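Local atomic coordinates of probable alginate O-acetylase AlgJ (Pseudomonas putida, PDB entry 4O8V), a protein that probably works with AlgI and AlgF at the bacterial inner membrane to add acetyl groups to mannuronate residues of alginate. Residues H52-V57 / Q268-E273; A65-E70 / Q114-T119; R189-V194 / H224-G229. All coordinates share one frame; numbering follows the deposited sequence. Where two conformers were deposited one is given.

Contact 1 (H52-V57 / Q268-E273); sequences HGSQLV and QVVVWE
Gln55 to Val57 pair with Val269 to Trp272 as neighbouring parallel strands of the central sheet of this SGNH hydrolase-like domain. Gln55 and Val57 each bond through N-H and C=O to residues flanking their partner, beginning with Gln55 N to Gln268 O at 2.9 Å. The bond from Val57 N to Val270 O is nearly straight (176°).

On one face, the side chains of Val57 and Val269 cross obliquely, CG2 of Val57 lying 3.9 Å from CG1 of Val269; CG2 of Val57 stands anti to its carbonyl carbon, beside the backbone N. Such beta-branched residues suit a buried strand, because their methyls fill the space close to the main chain, and Leu144 of a loop touches both. Leu56 works on the other face with Trp272. Its CG is anti to the backbone N (chi1 174°), and from there CD1 comes within 3.6 Å of Trp272 CB, lying at the edge of the indole near the ring plane. Helix 31-51 covers this face, touching both Leu56 and Trp272, while the indole NE1 is bonded to the carbonyl of Pro249. Before the strand, Gly53 closes that helix in a Schellman motif, its positive phi (82°) being easy for glycine. Leu56 CD2 ends 4.1 Å from Trp272 CE3.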
# COMPACT_ATOMS: atom_id res chain seq x y z
N HIS A 52 -9.50 4.12 20.62
CA HIS A 52 -8.98 5.48 20.74
C HIS A 52 -9.78 6.47 19.92
O HIS A 52 -9.40 7.63 19.79
CB HIS A 52 -7.51 5.52 20.31
CG HIS A 52 -6.58 4.87 21.30
ND1 HIS A 52 -6.64 3.53 21.59
CD2 HIS A 52 -5.61 5.39 22.08
CE1 HIS A 52 -5.74 3.24 22.51
NE2 HIS A 52 -5.10 4.36 22.83
N GLY A 53 -10.87 5.99 19.32
CA GLY A 53 -11.74 6.83 18.52
C GLY A 53 -11.28 7.06 17.09
O GLY A 53 -11.72 8.03 16.47
N SER A 54 -10.39 6.20 16.58
CA SER A 54 -9.92 6.27 15.20
C SER A 54 -10.55 5.20 14.31
O SER A 54 -10.57 4.02 14.68
CB SER A 54 -8.39 6.10 15.12
OG SER A 54 -7.71 7.14 15.79
N GLN A 55 -11.06 5.61 13.16
CA GLN A 55 -11.62 4.69 12.17
C GLN A 55 -10.54 4.21 11.21
O GLN A 55 -9.83 5.02 10.60
CB GLN A 55 -12.76 5.35 11.38
CG GLN A 55 -14.01 5.64 12.19
CD GLN A 55 -14.76 4.37 12.59
OE1 GLN A 55 -14.55 3.30 12.01
NE2 GLN A 55 -15.64 4.50 13.57
N LEU A 56 -10.43 2.90 11.08
CA LEU A 56 -9.46 2.31 10.17
C LEU A 56 -10.03 2.16 8.78
O LEU A 56 -11.13 1.62 8.61
CB LEU A 56 -9.02 0.94 10.67
CG LEU A 56 -8.12 0.16 9.71
CD1 LEU A 56 -6.82 0.92 9.37
CD2 LEU A 56 -7.83 -1.23 10.28
N VAL A 57 -9.29 2.63 7.79
CA VAL A 57 -9.60 2.36 6.40
C VAL A 57 -8.39 1.62 5.82
O VAL A 57 -7.30 2.19 5.60
CB VAL A 57 -9.89 3.63 5.59
CG1 VAL A 57 -10.20 3.26 4.13
CG2 VAL A 57 -11.02 4.42 6.19
N GLN A 268 -9.20 11.15 13.38
CA GLN A 268 -10.50 10.58 13.04
C GLN A 268 -10.38 9.32 12.17
O GLN A 268 -11.13 8.37 12.36
CB GLN A 268 -11.37 11.61 12.34
CG GLN A 268 -11.68 12.80 13.24
CD GLN A 268 -12.53 13.84 12.57
OE1 GLN A 268 -13.19 13.56 11.58
NE2 GLN A 268 -12.53 15.05 13.11
N VAL A 269 -9.43 9.34 11.23
CA VAL A 269 -9.26 8.26 10.26
C VAL A 269 -7.80 7.88 10.13
O VAL A 269 -6.93 8.76 10.04
CB VAL A 269 -9.82 8.67 8.86
CG1 VAL A 269 -9.47 7.64 7.78
CG2 VAL A 269 -11.32 8.88 8.92
N VAL A 270 -7.52 6.58 10.12
CA VAL A 270 -6.20 6.09 9.75
C VAL A 270 -6.32 5.30 8.44
O VAL A 270 -7.07 4.32 8.36
CB VAL A 270 -5.59 5.19 10.84
CG1 VAL A 270 -4.26 4.59 10.35
CG2 VAL A 270 -5.40 5.97 12.13
N VAL A 271 -5.59 5.74 7.43
CA VAL A 271 -5.52 5.00 6.18
C VAL A 271 -4.31 4.08 6.28
O VAL A 271 -3.18 4.55 6.50
CB VAL A 271 -5.39 5.93 4.96
CG1 VAL A 271 -5.14 5.11 3.67
CG2 VAL A 271 -6.61 6.78 4.80
N TRP A 272 -4.54 2.78 6.14
CA TRP A 272 -3.47 1.79 6.28
C TRP A 272 -3.25 1.09 4.94
O TRP A 272 -4.05 0.25 4.53
CB TRP A 272 -3.84 0.76 7.34
CG TRP A 272 -2.74 -0.19 7.68
CD1 TRP A 272 -1.43 -0.16 7.24
CD2 TRP A 272 -2.82 -1.32 8.58
NE1 TRP A 272 -0.72 -1.19 7.80
CE2 TRP A 272 -1.55 -1.92 8.61
CE3 TRP A 272 -3.85 -1.87 9.33
CZ2 TRP A 272 -1.27 -3.06 9.39
CZ3 TRP A 272 -3.59 -3.00 10.11
CH2 TRP A 272 -2.30 -3.58 10.13
N GLU A 273 -2.15 1.44 4.28
CA GLU A 273 -1.81 0.88 2.98
C GLU A 273 -1.03 -0.43 3.17
O GLU A 273 0.00 -0.48 3.86
CB GLU A 273 -1.03 1.91 2.16
CG GLU A 273 -0.31 1.33 0.96
CD GLU A 273 1.17 1.09 1.22
OE1 GLU A 273 1.86 2.01 1.73
OE2 GLU A 273 1.66 -0.01 0.89

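Contact 2 (A65-E70 / Q114-T119); sequences ARVYTE and QVFLRT
Close to the probable catalytic Asp120 and His122 of the SGNH hydrolase-like domain, the loop 114-119 packs against the end of helix 64-67 through Tyr68, Val67, Val115 and Phe116. Tyr68, the first residue to leave the helical conformation, carries the polar part. Its OH accepts the backbone N-H of Val115 at 2.9 Å and 168°, with that nitrogen at the ring edge and in the ring plane. A tyrosine suits the place because its long, rigid ring carries a hydroxyl to the loop backbone while its carbons pack on apolar neighbours. CE2 of Tyr68 lies 3.7 Å from Val115 CG2, and the same atom reaches the edge of the Phe116 ring. A phenylalanine at Tyr68 would probably leave the buried N-H of Val115 without its acceptor and the loop less firmly fixed.

Val67 adds a branched apolar tip. Its CG1 meets Val115 CG2 at 3.9 Å, while CG2, anti to the carbonyl carbon, approaches Phe116 CE1 at 3.8 Å, the two side chains crossing at about a right angle. Within the loop, Gln114 NE2 lies on a lone pair of Phe116 O, a bond of 3.0 Å that ties the side chain back to its own loop. Helix 103-109 packs alongside, Ala109 against Val115 and Met106 against Phe116, and Gln114 and Leu117 touch Asp184 of strand 184-193.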
# COMPACT_ATOMS: atom_id res chain seq x y z
N ALA A 65 1.44 -7.94 -10.58
CA ALA A 65 1.25 -9.13 -11.42
C ALA A 65 -0.22 -9.46 -11.68
O ALA A 65 -0.54 -10.16 -12.63
CB ALA A 65 1.94 -10.33 -10.81
N ARG A 66 -1.10 -9.00 -10.80
CA ARG A 66 -2.54 -9.21 -10.96
C ARG A 66 -3.14 -8.15 -11.87
O ARG A 66 -4.05 -8.43 -12.64
CB ARG A 66 -3.25 -9.18 -9.59
CG ARG A 66 -4.76 -9.40 -9.67
CD ARG A 66 -5.45 -9.39 -8.29
NE ARG A 66 -4.76 -10.19 -7.27
CZ ARG A 66 -4.79 -11.52 -7.20
NH1 ARG A 66 -5.44 -12.23 -8.12
NH2 ARG A 66 -4.14 -12.14 -6.22
N VAL A 67 -2.64 -6.92 -11.77
CA VAL A 67 -3.18 -5.82 -12.55
C VAL A 67 -2.64 -5.85 -13.98
O VAL A 67 -3.35 -5.50 -14.92
CB VAL A 67 -2.86 -4.45 -11.90
CG1 VAL A 67 -3.36 -3.30 -12.77
CG2 VAL A 67 -3.49 -4.37 -10.50
N TYR A 68 -1.38 -6.28 -14.14
CA TYR A 68 -0.76 -6.38 -15.48
C TYR A 68 -0.43 -7.83 -15.89
O TYR A 68 0.69 -8.14 -16.32
CB TYR A 68 0.49 -5.48 -15.53
CG TYR A 68 0.11 -4.03 -15.71
CD1 TYR A 68 -0.27 -3.56 -16.98
CD2 TYR A 68 0.06 -3.14 -14.63
CE1 TYR A 68 -0.66 -2.24 -17.17
CE2 TYR A 68 -0.33 -1.81 -14.81
CZ TYR A 68 -0.70 -1.37 -16.08
OH TYR A 68 -1.11 -0.07 -16.27
N THR A 69 -1.42 -8.70 -15.82
CA THR A 69 -1.23 -10.10 -16.22
C THR A 69 -0.83 -10.24 -17.68
O THR A 69 -0.24 -11.26 -18.09
CB THR A 69 -2.49 -10.95 -16.00
OG1 THR A 69 -3.54 -10.46 -16.84
CG2 THR A 69 -2.94 -10.87 -14.56
N GLU A 70 -1.14 -9.22 -18.47
CA GLU A 70 -0.88 -9.32 -19.90
C GLU A 70 0.62 -9.20 -20.19
O GLU A 70 1.06 -9.49 -21.30
CB GLU A 70 -1.67 -8.25 -20.68
CG GLU A 70 -1.28 -6.80 -20.40
CD GLU A 70 -2.19 -6.14 -19.36
OE1 GLU A 70 -2.59 -6.81 -18.38
OE2 GLU A 70 -2.52 -4.94 -19.54
N GLN A 114 -0.19 3.92 -17.72
CA GLN A 114 0.31 2.96 -16.75
C GLN A 114 -0.16 3.33 -15.34
O GLN A 114 0.02 4.47 -14.90
CB GLN A 114 1.84 2.90 -16.79
CG GLN A 114 2.34 2.18 -18.05
CD GLN A 114 3.85 2.02 -18.08
OE1 GLN A 114 4.46 2.19 -19.12
NE2 GLN A 114 4.44 1.66 -16.94
N VAL A 115 -0.73 2.35 -14.64
CA VAL A 115 -1.11 2.55 -13.24
C VAL A 115 -0.05 1.93 -12.32
O VAL A 115 -0.02 2.23 -11.13
CB VAL A 115 -2.54 2.00 -12.95
CG1 VAL A 115 -3.60 2.70 -13.85
CG2 VAL A 115 -2.62 0.49 -13.10
N PHE A 116 0.83 1.10 -12.87
CA PHE A 116 2.10 0.70 -12.23
C PHE A 116 3.26 0.99 -13.18
O PHE A 116 3.06 1.01 -14.41
CB PHE A 116 2.15 -0.80 -11.87
CG PHE A 116 1.33 -1.18 -10.66
CD1 PHE A 116 -0.03 -1.39 -10.78
CD2 PHE A 116 1.95 -1.41 -9.44
CE1 PHE A 116 -0.79 -1.76 -9.70
CE2 PHE A 116 1.20 -1.79 -8.34
CZ PHE A 116 -0.17 -1.96 -8.47
N LEU A 117 4.45 1.18 -12.62
CA LEU A 117 5.67 1.33 -13.43
C LEU A 117 6.04 -0.00 -14.07
O LEU A 117 5.78 -1.05 -13.50
CB LEU A 117 6.83 1.83 -12.55
CG LEU A 117 6.70 3.25 -11.99
CD1 LEU A 117 7.59 3.40 -10.79
CD2 LEU A 117 7.08 4.25 -13.01
N ARG A 118 6.66 0.04 -15.25
CA ARG A 118 7.10 -1.19 -15.93
C ARG A 118 8.25 -1.94 -15.21
O ARG A 118 8.24 -3.18 -15.14
CB ARG A 118 7.51 -0.84 -17.38
CG ARG A 118 8.08 -2.02 -18.20
CD ARG A 118 8.27 -1.63 -19.68
NE ARG A 118 8.86 -0.31 -19.83
CZ ARG A 118 10.15 -0.04 -19.68
NH1 ARG A 118 11.01 -1.02 -19.40
NH2 ARG A 118 10.59 1.21 -19.82
N THR A 119 9.22 -1.21 -14.65
CA THR A 119 10.41 -1.84 -14.08
C THR A 119 10.53 -1.71 -12.56
O THR A 119 11.58 -1.96 -11.99
CB THR A 119 11.67 -1.25 -14.70
OG1 THR A 119 11.85 0.10 -14.25
CG2 THR A 119 11.58 -1.29 -16.24

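Contact 3 (R189-V194 / H224-G229)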
# COMPACT_ATOMS: atom_id res chain seq x y z
N ARG A 189 5.03 15.05 -9.40
CA ARG A 189 3.76 15.67 -9.02
C ARG A 189 3.76 16.03 -7.55
O ARG A 189 4.03 15.17 -6.69
CB ARG A 189 2.58 14.76 -9.36
CG ARG A 189 2.01 15.03 -10.75
CD ARG A 189 1.24 13.84 -11.32
NE ARG A 189 0.25 13.33 -10.38
CZ ARG A 189 -1.00 13.76 -10.28
NH1 ARG A 189 -1.45 14.74 -11.07
NH2 ARG A 189 -1.81 13.22 -9.38
N THR A 190 3.47 17.30 -7.27
CA THR A 190 3.52 17.86 -5.93
C THR A 190 2.19 18.50 -5.54
O THR A 190 1.51 19.11 -6.36
CB THR A 190 4.65 18.89 -5.81
OG1 THR A 190 4.50 19.87 -6.83
CG2 THR A 190 6.01 18.22 -6.00
N THR A 191 1.83 18.37 -4.26
CA THR A 191 0.55 18.85 -3.77
C THR A 191 0.77 19.89 -2.68
O THR A 191 1.62 19.71 -1.81
CB THR A 191 -0.30 17.70 -3.22
OG1 THR A 191 -0.52 16.73 -4.26
CG2 THR A 191 -1.65 18.21 -2.68
N ARG A 192 0.02 20.99 -2.74
CA ARG A 192 0.15 22.05 -1.75
C ARG A 192 -1.23 22.51 -1.30
O ARG A 192 -2.18 22.48 -2.08
CB ARG A 192 0.93 23.22 -2.34
CG ARG A 192 0.23 23.82 -3.56
CD ARG A 192 1.08 24.85 -4.29
NE ARG A 192 0.43 25.25 -5.54
CZ ARG A 192 -0.55 26.14 -5.62
NH1 ARG A 192 -1.02 26.73 -4.52
NH2 ARG A 192 -1.08 26.45 -6.80
N PRO A 193 -1.35 22.93 -0.03
CA PRO A 193 -2.58 23.59 0.42
C PRO A 193 -2.77 24.92 -0.28
O PRO A 193 -1.78 25.57 -0.63
CB PRO A 193 -2.35 23.80 1.93
CG PRO A 193 -0.86 23.78 2.08
CD PRO A 193 -0.35 22.82 1.04
N VAL A 194 -4.01 25.33 -0.50
CA VAL A 194 -4.29 26.63 -1.08
C VAL A 194 -3.99 27.75 -0.08
O VAL A 194 -3.53 28.83 -0.46
CB VAL A 194 -5.76 26.71 -1.55
CG1 VAL A 194 -6.07 28.10 -2.10
CG2 VAL A 194 -6.03 25.64 -2.60
N HIS A 224 7.80 10.07 -4.60
CA HIS A 224 7.67 9.98 -6.06
C HIS A 224 6.24 9.61 -6.50
O HIS A 224 5.81 10.02 -7.57
CB HIS A 224 8.65 8.95 -6.66
CG HIS A 224 10.06 9.42 -6.79
ND1 HIS A 224 10.40 10.70 -7.16
CD2 HIS A 224 11.23 8.76 -6.63
CE1 HIS A 224 11.72 10.82 -7.20
NE2 HIS A 224 12.25 9.65 -6.88
N TRP A 225 5.52 8.83 -5.69
CA TRP A 225 4.19 8.37 -6.10
C TRP A 225 3.11 9.37 -5.64
O TRP A 225 1.96 9.26 -6.04
CB TRP A 225 3.89 6.96 -5.58
CG TRP A 225 5.14 6.09 -5.48
CD1 TRP A 225 5.56 5.34 -4.41
CD2 TRP A 225 6.15 5.92 -6.50
NE1 TRP A 225 6.76 4.70 -4.71
CE2 TRP A 225 7.14 5.06 -5.98
CE3 TRP A 225 6.30 6.43 -7.80
CZ2 TRP A 225 8.28 4.70 -6.71
CZ3 TRP A 225 7.43 6.07 -8.53
CH2 TRP A 225 8.40 5.22 -7.98
N ASN A 226 3.53 10.33 -4.82
CA ASN A 226 2.67 11.41 -4.29
C ASN A 226 1.35 10.89 -3.71
O ASN A 226 0.31 11.55 -3.85
CB ASN A 226 2.35 12.45 -5.38
CG ASN A 226 1.90 13.80 -4.80
OD1 ASN A 226 2.48 14.29 -3.82
ND2 ASN A 226 0.85 14.39 -5.37
N PHE A 227 1.38 9.72 -3.06
CA PHE A 227 0.15 9.17 -2.51
C PHE A 227 -0.39 10.05 -1.36
O PHE A 227 -1.61 10.26 -1.26
CB PHE A 227 0.37 7.74 -2.03
CG PHE A 227 -0.89 7.03 -1.60
CD1 PHE A 227 -2.04 7.08 -2.37
CD2 PHE A 227 -0.91 6.29 -0.41
CE1 PHE A 227 -3.18 6.40 -1.98
CE2 PHE A 227 -2.04 5.60 -0.02
CZ PHE A 227 -3.18 5.66 -0.79
N LEU A 228 0.51 10.55 -0.52
CA LEU A 228 0.08 11.48 0.54
C LEU A 228 -0.67 12.69 -0.03
O LEU A 228 -1.74 13.07 0.45
CB LEU A 228 1.28 11.97 1.36
CG LEU A 228 0.93 12.91 2.52
CD1 LEU A 228 0.07 12.16 3.51
CD2 LEU A 228 2.20 13.37 3.17
N GLY A 229 -0.07 13.31 -1.04
CA GLY A 229 -0.66 14.51 -1.61
C GLY A 229 -1.99 14.16 -2.26
O GLY A 229 -2.96 14.92 -2.14
O HOH W 1 6.34 12.26 -8.94
O HOH W 2 3.23 16.60 -2.52
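Direct hydrogen bonding between Thr191 and Asn226 links strand 184-193 to the start of helix 227-235 in this SGNH hydrolase-like domain. Asn226 ND2 donates to Thr191 OG1 at 2.9 Å and 169°, and the oxygen lies only 8° out of the amide plane. Asn226 CG stands anti to its backbone N (chi1 -160°), which carries it toward the strand. Asn226 sits at the N-cap position, though its side chain makes no capping bond; its positive phi is one that asparagine accepts more readily than most residues. Thr191 OG1 is also hydrogen-bonded to Thr154 OG1, a double use that suits a hydroxyl.

Water supplies the second kind of link. One molecule accepts from Thr191 N and donates to Asn226 OD1, both at 2.8 Å, so the amide holds Thr191 twice, ND2 directly at the side chain and OD1 through water at the backbone. Another bridges Arg189 N and His224 O.

Van der Waals contact completes the joint. Thr191 OG1 lies 3.5 Å from Gly229 CA, and a side chain on Gly229 would clash with that oxygen, consistent with a glycine here. The carbonyl Arg189 O approaches Asn226 CG at 3.2 Å.

Strand 152-162 pairs with strand 184-193 beside the joint, Phe152 touching Thr191, while helix 125-141 holds Glu129, the salt-bridge partner of Arg189.

How the contacts relate
All three contacts belong to one SGNH hydrolase-like domain. Contact 1 joins two strands of the parallel sheet and closes a long loop of chain in which contacts 2 and 3 are nested, one after the other. Strand 55-61 is followed directly by helix 64-67, yet the centres of contacts 1 and 2 lie about 28 Å apart, on opposite sides of the chain's centre. The centre of contact 3 lies about 20 Å from that of contact 1 and about 22 Å from that of contact 2. Contacts 2 and 3 touch, Leu117 CD1 meeting Trp225 CH2 at 3.4 Å. Trp225 also stacks on His122, so this junction borders the probable catalytic residues, whereas contact 1 lies away from them.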